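Local structure of StAR-related lipid transfer protein 5 (Homo sapiens, 2R55) at residues Thr188-Phe193 with Arg217-Leu222. The protein probably binds cholesterol or other sterols and takes part in the transport of sterols or other lipids inside the cell. Residues are numbered along the deposited sequence; the frame is centred on the assembly and turned at random.
Sequences TNLVTF and RFYANL
The CA atoms of Leu190 and Tyr219, 9.0 Å apart, are the nearest pair across the two segments, where strand 188-193 and helix 217-222 run roughly antiparallel at 143° with 11.2 Å between their axes. Tyr219 reaches across the gap from the helix, its CG standing anti to the carbonyl carbon, a setting that carries the ring from the flank of the helix across to the strand. Its hydroxyl donates a hydrogen bond to the main-chain O of Leu190, with OH and O 2.6 Å apart. The acceptor sits at the ring's edge, in its plane, but the hydroxyl approaches the carbonyl from above, 58° out of the carbonyl plane, at a C=O...O angle of 116°. Thr192 OG1, less surely placed, gives a weak hydrogen bond to Tyr219 OH at 3.3 Å. In the START fold the C-terminal helix, here 204-227, packs across the curved sheet and closes the lipid-binding cavity; this contact joins it to strand 188-197, which pairs with strands 67-75 and 167-180. Beside the phenol, Leu190 extends toward the helix with CG anti to its own N, and its CD2 lies 3.7 Å from Tyr219 CE2. The same methyl, Leu190 CD2, meets Leu222 CD1 tip to tip at 3.9 Å. A phenylalanine in place of Tyr219 would keep the ring but would probably leave the buried carbonyl of Leu190 without its hydroxyl donor from the helix. Farther along the strand, Thr192 CG2 comes obliquely to the Phe218 ring, 3.7 Å from Phe218 CE2, and Phe218 in turn meets Phe194 edge-to-face. Leu222 also touches Val75 of strand 67-75 and Cys85 and Val86 of helix 79-86, while Leu190 and Thr192 both touch Cys176 of the adjacent strand 167-180.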
# COMPACT_ATOMS: atom_id res chain seq x y z
N THR A 188 -4.45 17.64 1.11
CA THR A 188 -4.16 16.44 1.91
C THR A 188 -2.75 15.87 1.66
O THR A 188 -2.32 15.71 0.52
CB THR A 188 -5.20 15.31 1.64
OG1 THR A 188 -6.53 15.85 1.62
CG2 THR A 188 -5.11 14.21 2.71
N ASN A 189 -2.05 15.54 2.74
CA ASN A 189 -0.73 14.93 2.67
C ASN A 189 -0.90 13.41 2.68
O ASN A 189 -1.60 12.87 3.55
CB ASN A 189 0.15 15.38 3.84
CG ASN A 189 1.64 15.15 3.59
OD1 ASN A 189 2.29 15.90 2.86
ND2 ASN A 189 2.18 14.11 4.22
N LEU A 190 -0.29 12.76 1.69
CA LEU A 190 -0.32 11.31 1.55
C LEU A 190 1.08 10.69 1.62
O LEU A 190 1.92 10.91 0.72
CB LEU A 190 -0.99 10.91 0.23
CG LEU A 190 -1.06 9.41 -0.12
CD1 LEU A 190 -1.94 8.64 0.86
CD2 LEU A 190 -1.55 9.19 -1.53
N VAL A 191 1.31 9.91 2.68
CA VAL A 191 2.56 9.16 2.86
C VAL A 191 2.23 7.67 2.80
O VAL A 191 1.37 7.18 3.55
CB VAL A 191 3.25 9.51 4.19
CG1 VAL A 191 4.68 8.94 4.22
CG2 VAL A 191 3.28 11.01 4.39
N THR A 192 2.89 6.97 1.88
CA THR A 192 2.57 5.58 1.62
C THR A 192 3.83 4.73 1.72
O THR A 192 4.92 5.17 1.31
CB THR A 192 2.00 5.35 0.22
OG1 THR A 192 3.01 5.60 -0.75
CG2 THR A 192 0.79 6.23 -0.07
N PHE A 193 3.66 3.51 2.22
CA PHE A 193 4.74 2.56 2.30
C PHE A 193 4.41 1.31 1.52
O PHE A 193 3.38 0.68 1.75
CB PHE A 193 5.04 2.22 3.76
CG PHE A 193 5.44 3.39 4.56
CD1 PHE A 193 6.75 3.83 4.54
CD2 PHE A 193 4.50 4.10 5.29
CE1 PHE A 193 7.12 4.94 5.26
CE2 PHE A 193 4.87 5.22 6.01
CZ PHE A 193 6.18 5.64 6.00
N ARG A 217 4.41 6.45 -10.15
CA ARG A 217 3.24 6.17 -10.98
C ARG A 217 1.96 6.06 -10.16
O ARG A 217 0.88 6.44 -10.62
CB ARG A 217 3.46 4.86 -11.77
CG ARG A 217 3.97 5.06 -13.18
CD ARG A 217 5.02 4.01 -13.56
NE ARG A 217 5.10 3.85 -15.03
CZ ARG A 217 5.63 4.75 -15.86
NH1 ARG A 217 6.16 5.89 -15.40
NH2 ARG A 217 5.62 4.51 -17.16
N PHE A 218 2.10 5.49 -8.96
CA PHE A 218 0.98 5.35 -8.03
C PHE A 218 0.39 6.73 -7.71
O PHE A 218 -0.83 6.94 -7.82
CB PHE A 218 1.46 4.61 -6.78
CG PHE A 218 0.47 4.60 -5.64
CD1 PHE A 218 -0.50 3.61 -5.54
CD2 PHE A 218 0.57 5.55 -4.62
CE1 PHE A 218 -1.39 3.59 -4.45
CE2 PHE A 218 -0.33 5.54 -3.55
CZ PHE A 218 -1.30 4.56 -3.46
N TYR A 219 1.26 7.68 -7.38
CA TYR A 219 0.82 9.04 -7.05
C TYR A 219 0.32 9.78 -8.26
O TYR A 219 -0.68 10.49 -8.19
CB TYR A 219 1.94 9.84 -6.36
CG TYR A 219 2.09 9.56 -4.89
CD1 TYR A 219 2.70 8.39 -4.43
CD2 TYR A 219 1.64 10.49 -3.94
CE1 TYR A 219 2.84 8.14 -3.09
CE2 TYR A 219 1.78 10.25 -2.59
CZ TYR A 219 2.38 9.07 -2.17
OH TYR A 219 2.51 8.84 -0.82
N ALA A 220 1.03 9.62 -9.38
CA ALA A 220 0.55 10.18 -10.64
C ALA A 220 -0.91 9.74 -10.88
O ALA A 220 -1.76 10.57 -11.15
CB ALA A 220 1.45 9.78 -11.80
N ASN A 221 -1.18 8.44 -10.74
CA ASN A 221 -2.53 7.89 -10.94
C ASN A 221 -3.52 8.42 -9.93
O ASN A 221 -4.58 8.94 -10.29
CB ASN A 221 -2.53 6.35 -10.85
CG ASN A 221 -2.04 5.68 -12.11
OD1 ASN A 221 -1.86 6.32 -13.16
ND2 ASN A 221 -1.81 4.37 -12.03
N LEU A 222 -3.18 8.29 -8.65
CA LEU A 222 -4.03 8.79 -7.57
C LEU A 222 -4.52 10.22 -7.82
O LEU A 222 -5.67 10.53 -7.53
CB LEU A 222 -3.29 8.68 -6.24
CG LEU A 222 -4.00 8.83 -4.88
CD1 LEU A 222 -3.92 10.26 -4.37
CD2 LEU A 222 -5.44 8.34 -4.90